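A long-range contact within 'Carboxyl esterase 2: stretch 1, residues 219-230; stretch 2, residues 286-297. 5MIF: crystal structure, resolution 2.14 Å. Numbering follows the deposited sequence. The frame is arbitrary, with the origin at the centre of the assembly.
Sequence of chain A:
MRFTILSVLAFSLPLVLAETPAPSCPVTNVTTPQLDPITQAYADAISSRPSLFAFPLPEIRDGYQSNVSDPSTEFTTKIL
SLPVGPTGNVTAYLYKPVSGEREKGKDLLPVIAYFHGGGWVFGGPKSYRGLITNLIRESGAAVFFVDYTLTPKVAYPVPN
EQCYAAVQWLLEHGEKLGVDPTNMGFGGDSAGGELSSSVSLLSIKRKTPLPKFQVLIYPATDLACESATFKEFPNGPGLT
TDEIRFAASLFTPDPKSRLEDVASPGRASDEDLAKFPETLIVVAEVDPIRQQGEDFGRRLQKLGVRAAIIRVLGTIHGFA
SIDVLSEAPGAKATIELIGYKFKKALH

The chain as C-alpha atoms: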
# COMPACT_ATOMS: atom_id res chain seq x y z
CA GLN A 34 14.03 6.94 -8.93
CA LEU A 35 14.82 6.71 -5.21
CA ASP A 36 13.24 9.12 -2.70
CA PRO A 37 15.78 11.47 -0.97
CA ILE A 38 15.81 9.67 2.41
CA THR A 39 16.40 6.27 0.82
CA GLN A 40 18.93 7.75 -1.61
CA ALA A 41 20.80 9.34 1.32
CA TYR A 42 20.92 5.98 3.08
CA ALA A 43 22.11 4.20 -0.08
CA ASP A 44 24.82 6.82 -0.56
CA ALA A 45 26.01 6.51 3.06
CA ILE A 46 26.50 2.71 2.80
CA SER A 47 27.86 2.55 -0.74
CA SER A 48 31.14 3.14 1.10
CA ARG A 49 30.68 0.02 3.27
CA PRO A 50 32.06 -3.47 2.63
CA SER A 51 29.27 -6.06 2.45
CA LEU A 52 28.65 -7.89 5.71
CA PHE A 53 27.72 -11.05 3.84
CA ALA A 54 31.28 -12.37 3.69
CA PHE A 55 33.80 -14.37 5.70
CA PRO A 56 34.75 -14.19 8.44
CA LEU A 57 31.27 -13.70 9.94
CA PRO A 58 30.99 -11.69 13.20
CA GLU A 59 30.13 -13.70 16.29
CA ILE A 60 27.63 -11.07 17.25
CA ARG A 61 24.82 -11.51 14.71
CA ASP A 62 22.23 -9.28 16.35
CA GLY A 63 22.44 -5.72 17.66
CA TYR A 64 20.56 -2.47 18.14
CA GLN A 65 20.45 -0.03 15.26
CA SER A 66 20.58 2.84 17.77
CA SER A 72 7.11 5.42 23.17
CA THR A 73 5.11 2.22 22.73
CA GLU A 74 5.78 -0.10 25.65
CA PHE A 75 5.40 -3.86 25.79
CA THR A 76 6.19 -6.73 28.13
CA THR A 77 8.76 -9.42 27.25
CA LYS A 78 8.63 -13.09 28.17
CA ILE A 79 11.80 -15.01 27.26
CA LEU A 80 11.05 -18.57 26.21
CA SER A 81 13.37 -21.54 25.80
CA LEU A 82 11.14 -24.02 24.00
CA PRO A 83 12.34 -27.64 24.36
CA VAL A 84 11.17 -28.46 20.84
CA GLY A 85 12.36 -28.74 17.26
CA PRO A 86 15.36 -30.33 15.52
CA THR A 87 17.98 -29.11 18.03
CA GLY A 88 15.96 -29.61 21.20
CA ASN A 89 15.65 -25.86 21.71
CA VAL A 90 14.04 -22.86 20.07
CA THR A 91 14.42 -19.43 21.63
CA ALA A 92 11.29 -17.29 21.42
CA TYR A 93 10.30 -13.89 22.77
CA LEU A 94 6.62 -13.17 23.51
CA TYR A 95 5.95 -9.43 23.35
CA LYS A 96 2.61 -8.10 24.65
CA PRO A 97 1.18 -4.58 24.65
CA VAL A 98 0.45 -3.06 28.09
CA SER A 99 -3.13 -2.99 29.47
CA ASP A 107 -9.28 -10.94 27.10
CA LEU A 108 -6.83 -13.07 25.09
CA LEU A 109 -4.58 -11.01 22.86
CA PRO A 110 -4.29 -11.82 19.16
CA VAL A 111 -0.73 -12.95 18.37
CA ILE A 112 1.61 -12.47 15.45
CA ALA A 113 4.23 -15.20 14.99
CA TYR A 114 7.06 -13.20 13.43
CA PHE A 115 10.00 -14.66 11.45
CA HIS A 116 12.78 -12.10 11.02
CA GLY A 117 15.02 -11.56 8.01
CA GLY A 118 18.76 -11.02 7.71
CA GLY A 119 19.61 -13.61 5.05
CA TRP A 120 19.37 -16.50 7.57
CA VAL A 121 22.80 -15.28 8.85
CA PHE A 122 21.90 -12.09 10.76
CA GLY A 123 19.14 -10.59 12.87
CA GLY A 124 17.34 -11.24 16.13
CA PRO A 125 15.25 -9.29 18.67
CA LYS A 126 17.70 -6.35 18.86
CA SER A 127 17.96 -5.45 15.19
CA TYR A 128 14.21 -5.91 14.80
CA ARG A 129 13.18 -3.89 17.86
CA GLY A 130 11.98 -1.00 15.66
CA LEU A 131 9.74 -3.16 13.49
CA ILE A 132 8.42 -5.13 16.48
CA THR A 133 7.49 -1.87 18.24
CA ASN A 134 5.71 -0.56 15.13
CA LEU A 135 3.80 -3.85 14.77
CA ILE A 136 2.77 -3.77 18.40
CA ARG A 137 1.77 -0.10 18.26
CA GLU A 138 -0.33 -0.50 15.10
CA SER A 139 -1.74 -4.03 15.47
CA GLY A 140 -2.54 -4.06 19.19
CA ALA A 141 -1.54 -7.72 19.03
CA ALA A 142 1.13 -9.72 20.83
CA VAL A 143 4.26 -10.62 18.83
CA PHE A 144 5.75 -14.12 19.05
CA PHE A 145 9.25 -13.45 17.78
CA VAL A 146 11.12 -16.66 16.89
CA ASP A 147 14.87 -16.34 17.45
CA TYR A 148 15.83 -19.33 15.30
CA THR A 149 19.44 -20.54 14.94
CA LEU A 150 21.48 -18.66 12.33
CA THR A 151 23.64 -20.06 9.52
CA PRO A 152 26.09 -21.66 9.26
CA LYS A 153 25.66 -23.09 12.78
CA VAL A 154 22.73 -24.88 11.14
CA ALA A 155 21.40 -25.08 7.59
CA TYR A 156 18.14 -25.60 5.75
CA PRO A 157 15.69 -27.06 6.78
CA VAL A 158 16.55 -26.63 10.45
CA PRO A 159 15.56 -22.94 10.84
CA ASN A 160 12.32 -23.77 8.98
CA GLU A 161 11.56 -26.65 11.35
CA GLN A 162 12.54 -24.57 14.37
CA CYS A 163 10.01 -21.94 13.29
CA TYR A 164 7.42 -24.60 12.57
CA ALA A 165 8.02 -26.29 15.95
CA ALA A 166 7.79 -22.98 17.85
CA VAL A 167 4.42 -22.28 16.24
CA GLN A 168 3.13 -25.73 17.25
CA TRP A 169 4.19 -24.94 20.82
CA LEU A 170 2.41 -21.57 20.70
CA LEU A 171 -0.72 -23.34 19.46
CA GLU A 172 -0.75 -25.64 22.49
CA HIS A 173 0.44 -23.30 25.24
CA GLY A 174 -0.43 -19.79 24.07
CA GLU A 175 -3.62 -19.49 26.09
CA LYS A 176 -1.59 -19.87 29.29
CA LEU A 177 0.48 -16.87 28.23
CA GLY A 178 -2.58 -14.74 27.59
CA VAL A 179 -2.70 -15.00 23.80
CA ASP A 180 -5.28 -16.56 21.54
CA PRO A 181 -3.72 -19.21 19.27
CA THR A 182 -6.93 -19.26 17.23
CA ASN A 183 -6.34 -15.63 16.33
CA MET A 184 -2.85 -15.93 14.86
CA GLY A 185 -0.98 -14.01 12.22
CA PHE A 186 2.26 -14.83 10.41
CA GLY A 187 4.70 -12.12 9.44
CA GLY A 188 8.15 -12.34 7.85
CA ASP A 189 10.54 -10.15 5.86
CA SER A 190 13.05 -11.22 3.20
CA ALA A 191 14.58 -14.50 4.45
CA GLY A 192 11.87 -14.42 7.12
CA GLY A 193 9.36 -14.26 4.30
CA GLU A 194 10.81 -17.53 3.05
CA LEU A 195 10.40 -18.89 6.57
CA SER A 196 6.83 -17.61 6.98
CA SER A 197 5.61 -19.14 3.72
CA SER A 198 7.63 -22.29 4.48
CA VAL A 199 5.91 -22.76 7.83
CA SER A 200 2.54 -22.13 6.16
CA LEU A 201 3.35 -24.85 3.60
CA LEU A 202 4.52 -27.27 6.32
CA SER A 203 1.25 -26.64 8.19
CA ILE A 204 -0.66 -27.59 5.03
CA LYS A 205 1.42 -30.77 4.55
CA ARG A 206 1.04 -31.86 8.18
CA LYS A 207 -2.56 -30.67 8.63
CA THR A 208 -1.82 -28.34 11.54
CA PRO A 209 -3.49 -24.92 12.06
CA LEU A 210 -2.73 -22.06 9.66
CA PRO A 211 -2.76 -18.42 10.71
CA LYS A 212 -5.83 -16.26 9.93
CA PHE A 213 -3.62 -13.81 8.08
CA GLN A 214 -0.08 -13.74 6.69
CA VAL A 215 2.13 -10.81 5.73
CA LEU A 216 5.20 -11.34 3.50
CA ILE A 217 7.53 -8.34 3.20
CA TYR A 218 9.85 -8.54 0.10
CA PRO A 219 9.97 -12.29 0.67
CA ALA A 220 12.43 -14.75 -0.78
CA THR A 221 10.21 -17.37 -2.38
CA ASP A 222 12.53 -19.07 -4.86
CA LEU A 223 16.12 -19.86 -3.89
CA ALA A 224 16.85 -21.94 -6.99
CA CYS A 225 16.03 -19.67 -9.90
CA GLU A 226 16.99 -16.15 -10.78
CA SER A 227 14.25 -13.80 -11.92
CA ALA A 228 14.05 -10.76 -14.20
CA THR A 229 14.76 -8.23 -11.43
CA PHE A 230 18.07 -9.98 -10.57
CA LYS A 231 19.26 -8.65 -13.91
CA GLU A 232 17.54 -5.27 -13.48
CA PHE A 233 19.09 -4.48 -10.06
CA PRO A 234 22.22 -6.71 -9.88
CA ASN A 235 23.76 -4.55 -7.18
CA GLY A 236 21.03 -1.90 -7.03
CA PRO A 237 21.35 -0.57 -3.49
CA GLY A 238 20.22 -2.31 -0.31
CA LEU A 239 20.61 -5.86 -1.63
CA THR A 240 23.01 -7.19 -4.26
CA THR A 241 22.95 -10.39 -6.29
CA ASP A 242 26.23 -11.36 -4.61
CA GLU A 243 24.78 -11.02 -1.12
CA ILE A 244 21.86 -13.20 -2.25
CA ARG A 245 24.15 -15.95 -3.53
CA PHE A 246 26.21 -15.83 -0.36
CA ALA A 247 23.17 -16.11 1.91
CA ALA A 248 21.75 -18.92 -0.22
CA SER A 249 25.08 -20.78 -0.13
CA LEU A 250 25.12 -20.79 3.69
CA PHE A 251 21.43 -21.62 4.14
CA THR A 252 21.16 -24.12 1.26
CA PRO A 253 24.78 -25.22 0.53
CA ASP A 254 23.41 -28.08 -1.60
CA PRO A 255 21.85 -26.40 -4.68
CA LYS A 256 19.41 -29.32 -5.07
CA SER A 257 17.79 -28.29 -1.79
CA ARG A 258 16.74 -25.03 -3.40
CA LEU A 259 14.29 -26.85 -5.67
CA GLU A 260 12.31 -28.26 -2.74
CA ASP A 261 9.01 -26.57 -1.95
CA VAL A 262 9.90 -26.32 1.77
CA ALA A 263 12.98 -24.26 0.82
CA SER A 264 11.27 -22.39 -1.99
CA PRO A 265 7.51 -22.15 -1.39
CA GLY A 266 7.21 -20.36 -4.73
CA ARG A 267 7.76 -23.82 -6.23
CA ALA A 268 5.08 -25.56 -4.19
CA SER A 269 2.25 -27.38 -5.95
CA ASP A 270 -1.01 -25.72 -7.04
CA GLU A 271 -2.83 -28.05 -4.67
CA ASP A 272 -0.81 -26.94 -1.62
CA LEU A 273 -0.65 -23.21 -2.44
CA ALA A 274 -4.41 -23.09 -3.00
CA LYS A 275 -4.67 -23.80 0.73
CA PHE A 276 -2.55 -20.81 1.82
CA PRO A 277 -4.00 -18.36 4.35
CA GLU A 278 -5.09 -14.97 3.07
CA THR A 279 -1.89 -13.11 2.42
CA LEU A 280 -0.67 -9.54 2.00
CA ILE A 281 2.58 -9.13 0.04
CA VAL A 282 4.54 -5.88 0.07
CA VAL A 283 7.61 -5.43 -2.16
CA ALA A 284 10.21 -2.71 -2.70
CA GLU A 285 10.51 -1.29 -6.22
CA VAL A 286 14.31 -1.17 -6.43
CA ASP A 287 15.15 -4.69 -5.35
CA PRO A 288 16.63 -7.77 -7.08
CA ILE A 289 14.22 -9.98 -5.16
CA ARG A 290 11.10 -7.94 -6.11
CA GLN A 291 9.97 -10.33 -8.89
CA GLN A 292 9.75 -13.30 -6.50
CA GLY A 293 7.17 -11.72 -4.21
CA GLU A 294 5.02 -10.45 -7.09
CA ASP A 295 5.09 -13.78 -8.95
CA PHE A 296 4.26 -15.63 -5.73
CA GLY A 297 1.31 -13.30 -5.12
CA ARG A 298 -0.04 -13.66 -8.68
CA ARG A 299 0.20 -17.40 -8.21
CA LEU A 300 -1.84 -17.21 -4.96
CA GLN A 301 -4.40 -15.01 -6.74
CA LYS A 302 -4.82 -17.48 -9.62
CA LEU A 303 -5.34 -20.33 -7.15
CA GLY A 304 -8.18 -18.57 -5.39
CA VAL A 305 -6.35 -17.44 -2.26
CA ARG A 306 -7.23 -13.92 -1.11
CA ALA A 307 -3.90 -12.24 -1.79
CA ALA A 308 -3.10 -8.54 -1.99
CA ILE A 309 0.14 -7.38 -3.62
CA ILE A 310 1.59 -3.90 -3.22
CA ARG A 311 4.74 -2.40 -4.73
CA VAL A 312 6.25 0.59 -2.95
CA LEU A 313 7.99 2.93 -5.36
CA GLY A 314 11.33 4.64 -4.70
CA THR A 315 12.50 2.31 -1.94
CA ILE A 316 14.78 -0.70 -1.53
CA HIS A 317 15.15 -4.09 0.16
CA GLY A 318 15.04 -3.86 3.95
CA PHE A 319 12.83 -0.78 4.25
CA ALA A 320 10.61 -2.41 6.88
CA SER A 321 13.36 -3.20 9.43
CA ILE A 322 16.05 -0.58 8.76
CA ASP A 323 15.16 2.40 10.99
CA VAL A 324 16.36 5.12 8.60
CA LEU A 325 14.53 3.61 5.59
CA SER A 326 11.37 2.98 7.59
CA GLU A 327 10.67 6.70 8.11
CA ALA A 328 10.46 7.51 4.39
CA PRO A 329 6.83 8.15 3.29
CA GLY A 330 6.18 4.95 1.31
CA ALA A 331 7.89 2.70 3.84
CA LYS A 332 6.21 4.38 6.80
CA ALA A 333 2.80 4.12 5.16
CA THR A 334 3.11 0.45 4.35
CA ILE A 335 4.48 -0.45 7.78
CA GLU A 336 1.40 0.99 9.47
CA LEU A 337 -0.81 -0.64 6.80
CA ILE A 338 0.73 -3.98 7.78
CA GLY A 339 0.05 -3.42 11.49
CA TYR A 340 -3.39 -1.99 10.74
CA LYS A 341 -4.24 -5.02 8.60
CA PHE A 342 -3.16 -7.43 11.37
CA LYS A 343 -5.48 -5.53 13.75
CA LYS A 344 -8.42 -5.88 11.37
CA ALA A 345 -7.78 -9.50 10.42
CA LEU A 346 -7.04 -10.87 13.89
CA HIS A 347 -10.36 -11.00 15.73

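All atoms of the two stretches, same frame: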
# COMPACT_ATOMS: atom_id res chain seq x y z
N PRO A 219 9.55 -10.95 0.28
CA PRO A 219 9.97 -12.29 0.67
C PRO A 219 10.87 -12.93 -0.36
O PRO A 219 10.76 -12.61 -1.55
CB PRO A 219 8.65 -13.05 0.77
CG PRO A 219 7.81 -12.41 -0.27
CD PRO A 219 8.19 -10.94 -0.27
N ALA A 220 11.77 -13.80 0.10
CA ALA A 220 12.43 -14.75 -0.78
C ALA A 220 11.48 -15.93 -0.93
O ALA A 220 11.02 -16.48 0.07
CB ALA A 220 13.79 -15.20 -0.20
N THR A 221 11.15 -16.29 -2.16
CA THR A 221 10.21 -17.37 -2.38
C THR A 221 10.81 -18.47 -3.24
O THR A 221 10.33 -19.60 -3.25
CB THR A 221 8.93 -16.86 -3.06
OG1 THR A 221 9.29 -16.24 -4.29
CG2 THR A 221 8.23 -15.84 -2.19
N ASP A 222 11.89 -18.13 -3.94
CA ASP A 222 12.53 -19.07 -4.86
C ASP A 222 14.04 -18.93 -4.74
O ASP A 222 14.62 -17.94 -5.18
CB ASP A 222 12.07 -18.81 -6.30
CG ASP A 222 12.45 -19.93 -7.25
OD1 ASP A 222 13.36 -20.72 -6.94
OD2 ASP A 222 11.82 -20.04 -8.32
N LEU A 223 14.68 -19.92 -4.12
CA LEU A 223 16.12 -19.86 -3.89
C LEU A 223 16.91 -20.48 -5.04
O LEU A 223 18.13 -20.35 -5.11
CB LEU A 223 16.48 -20.55 -2.58
CG LEU A 223 16.38 -19.72 -1.29
CD1 LEU A 223 14.98 -19.15 -1.07
CD2 LEU A 223 16.80 -20.54 -0.09
N ALA A 224 16.21 -21.17 -5.93
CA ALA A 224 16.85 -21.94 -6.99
C ALA A 224 17.05 -21.11 -8.25
O ALA A 224 18.12 -21.13 -8.85
CB ALA A 224 16.04 -23.18 -7.31
N CYS A 225 16.01 -20.38 -8.63
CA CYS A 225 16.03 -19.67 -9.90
C CYS A 225 16.25 -18.19 -9.70
O CYS A 225 15.93 -17.61 -8.66
CB CYS A 225 14.74 -19.93 -10.68
SG CYS A 225 14.68 -21.60 -11.38
N GLU A 226 16.85 -17.58 -10.71
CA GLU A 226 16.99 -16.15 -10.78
C GLU A 226 15.87 -15.59 -11.63
O GLU A 226 15.42 -16.23 -12.59
CB GLU A 226 18.35 -15.78 -11.32
CG GLU A 226 19.44 -16.42 -10.50
CD GLU A 226 20.77 -15.76 -10.67
OE1 GLU A 226 21.03 -15.24 -11.78
OE2 GLU A 226 21.55 -15.76 -9.70
N SER A 227 15.39 -14.41 -11.25
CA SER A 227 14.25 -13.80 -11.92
C SER A 227 14.69 -12.52 -12.61
O SER A 227 15.83 -12.09 -12.45
CB SER A 227 13.13 -13.53 -10.90
OG SER A 227 13.64 -12.86 -9.76
N ALA A 228 13.77 -11.95 -13.39
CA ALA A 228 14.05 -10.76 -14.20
C ALA A 228 14.70 -9.62 -13.41
O ALA A 228 15.63 -8.97 -13.90
CB ALA A 228 12.75 -10.27 -14.85
N THR A 229 14.24 -9.37 -12.19
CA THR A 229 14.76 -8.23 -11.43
C THR A 229 16.18 -8.47 -10.88
O THR A 229 16.84 -7.51 -10.47
CB THR A 229 13.84 -7.84 -10.25
OG1 THR A 229 13.54 -9.00 -9.47
CG2 THR A 229 12.54 -7.22 -10.76
N PHE A 230 16.66 -9.72 -10.87
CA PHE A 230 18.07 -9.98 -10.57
C PHE A 230 18.95 -9.23 -11.56
O PHE A 230 19.91 -8.57 -11.18
CB PHE A 230 18.43 -11.48 -10.64
CG PHE A 230 18.18 -12.24 -9.38
CD1 PHE A 230 16.89 -12.48 -8.91
CD2 PHE A 230 19.25 -12.73 -8.64
CE1 PHE A 230 16.67 -13.20 -7.74
CE2 PHE A 230 19.05 -13.45 -7.48
CZ PHE A 230 17.75 -13.69 -7.03
N VAL A 286 12.91 -1.02 -6.02
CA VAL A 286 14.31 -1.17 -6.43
C VAL A 286 14.95 -2.27 -5.59
O VAL A 286 15.48 -2.03 -4.51
CB VAL A 286 15.05 0.18 -6.30
CG1 VAL A 286 16.50 0.05 -6.71
CG2 VAL A 286 14.34 1.23 -7.16
N ASP A 287 14.88 -3.49 -6.12
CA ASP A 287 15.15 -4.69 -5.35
C ASP A 287 15.27 -5.88 -6.29
O ASP A 287 14.32 -6.20 -7.00
CB ASP A 287 14.04 -4.94 -4.34
CG ASP A 287 14.32 -6.12 -3.40
OD1 ASP A 287 15.24 -6.92 -3.66
OD2 ASP A 287 13.58 -6.28 -2.41
N PRO A 288 16.43 -6.56 -6.28
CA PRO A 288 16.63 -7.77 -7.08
C PRO A 288 15.57 -8.83 -6.80
O PRO A 288 15.20 -9.58 -7.70
CB PRO A 288 18.00 -8.29 -6.62
CG PRO A 288 18.62 -7.21 -5.91
CD PRO A 288 17.59 -6.27 -5.41
N ILE A 289 15.10 -8.89 -5.56
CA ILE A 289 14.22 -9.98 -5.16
C ILE A 289 12.73 -9.62 -5.38
O ILE A 289 11.83 -10.41 -5.09
CB ILE A 289 14.48 -10.38 -3.67
CG1 ILE A 289 14.28 -11.87 -3.46
CG2 ILE A 289 13.64 -9.59 -2.70
CD1 ILE A 289 15.36 -12.68 -4.09
N ARG A 290 12.48 -8.42 -5.91
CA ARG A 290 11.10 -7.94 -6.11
C ARG A 290 10.22 -8.91 -6.92
O ARG A 290 9.08 -9.17 -6.54
CB ARG A 290 11.11 -6.57 -6.80
CG ARG A 290 9.73 -5.93 -6.94
CD ARG A 290 9.79 -4.71 -7.85
NE ARG A 290 9.79 -5.12 -9.25
CZ ARG A 290 10.26 -4.37 -10.26
NH1 ARG A 290 10.76 -3.17 -10.02
NH2 ARG A 290 10.20 -4.83 -11.50
N GLN A 291 10.75 -9.45 -8.01
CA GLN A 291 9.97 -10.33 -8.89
C GLN A 291 9.40 -11.57 -8.17
O GLN A 291 8.31 -12.05 -8.49
CB GLN A 291 10.81 -10.77 -10.09
CG GLN A 291 10.03 -11.54 -11.16
CD GLN A 291 9.13 -10.63 -11.98
OE1 GLN A 291 9.51 -9.52 -12.35
NE2 GLN A 291 7.91 -11.10 -12.26
N GLN A 292 10.16 -12.09 -7.21
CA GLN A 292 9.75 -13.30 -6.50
C GLN A 292 8.45 -13.11 -5.73
O GLN A 292 7.55 -13.95 -5.80
CB GLN A 292 10.86 -13.76 -5.54
CG GLN A 292 12.04 -14.35 -6.28
CD GLN A 292 13.08 -14.94 -5.34
OE1 GLN A 292 12.80 -15.24 -4.18
NE2 GLN A 292 14.31 -15.06 -5.84
N GLY A 293 8.37 -12.02 -4.97
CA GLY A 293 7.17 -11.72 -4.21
C GLY A 293 5.95 -11.53 -5.10
O GLY A 293 4.89 -12.10 -4.84
N GLU A 294 6.12 -10.76 -6.18
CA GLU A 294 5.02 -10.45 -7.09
C GLU A 294 4.52 -11.70 -7.80
O GLU A 294 3.32 -11.95 -7.88
CB GLU A 294 5.44 -9.36 -8.09
CG GLU A 294 5.73 -8.01 -7.43
CD GLU A 294 5.98 -6.85 -8.41
OE1 GLU A 294 6.30 -7.07 -9.59
OE2 GLU A 294 5.82 -5.68 -7.98
N ASP A 295 5.45 -12.51 -8.30
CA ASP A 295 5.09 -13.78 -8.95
C ASP A 295 4.38 -14.71 -7.97
O ASP A 295 3.41 -15.37 -8.33
CB ASP A 295 6.32 -14.47 -9.55
CG ASP A 295 6.83 -13.76 -10.79
OD1 ASP A 295 6.07 -12.97 -11.39
OD2 ASP A 295 8.00 -14.00 -11.17
N PHE A 296 4.88 -14.78 -6.74
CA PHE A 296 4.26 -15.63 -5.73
C PHE A 296 2.82 -15.16 -5.46
O PHE A 296 1.90 -15.97 -5.37
CB PHE A 296 5.10 -15.63 -4.44
CG PHE A 296 4.65 -16.64 -3.41
CD1 PHE A 296 4.61 -17.99 -3.71
CD2 PHE A 296 4.29 -16.24 -2.14
CE1 PHE A 296 4.20 -18.93 -2.76
CE2 PHE A 296 3.89 -17.16 -1.17
CZ PHE A 296 3.84 -18.51 -1.49
N GLY A 297 2.64 -13.85 -5.33
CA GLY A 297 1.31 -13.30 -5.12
C GLY A 297 0.34 -13.58 -6.26
O GLY A 297 -0.79 -14.01 -6.02
O HOH W 1 9.94 -10.23 -2.93

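Stretch 2 enters its helix through a type I turn from Asp287 to Arg290, and Asp287 prepares that start: its OD1 accepts from Ile289 N at 2.7 Å, a capping bond. Pro288 follows, lying close to the beginning of the helix in stretch 1, with its CA 4.4 Å from Phe230 CA. Its carbonyl, Pro288 O, receives a very short hydrogen bond of 2.5 Å from Thr229 OG1, while Pro288 CA makes a CA-H...O contact with Thr229 O at 3.4 Å. Thr229 thus meets the backbone of Pro288 with both its side chain and its own backbone.

Ile289 points its CA-to-CB bond away from stretch 1, yet its side chain bends back so that CD1 lies 3.9 Å from Phe230 CE1, an apolar contact. At Arg290, the methyl carbon Thr229 CG2 packs over one face of the guanidinium, 3.4 Å from Arg290 NH2. Gln291 N then donates to Thr229 OG1 at 3.2 Å, so this one hydroxyl bridges two backbone groups of the turn and first helical residues, giving its proton to Pro288 O and accepting from Gln291 N. The neighbouring Ser227 OG approaches Gln291 CB at 3.5 Å but is buried without a polar partner.

Gln292 has the largest area covered by stretch 1. Its extended side chain carries OE1 to two successive amides, accepting from Thr221 N at 2.8 Å and Asp222 N at 3.0 Å, both nearly straight. Its NE2 lies at the edge of the Phe230 ring, 3.6 Å from Phe230 CE1.

Gly293 CA comes within 4.1 Å of Pro219 CG; a CB here would sit tightly against Pro219 CD. Nearby, a water donates to Pro219 O and Ile289 O, each 2.9 Å from its oxygen, and accepts weakly from Gly293 N. One turn beyond Gln292, Phe296 CB packs 3.9 Å from Thr221 CG2.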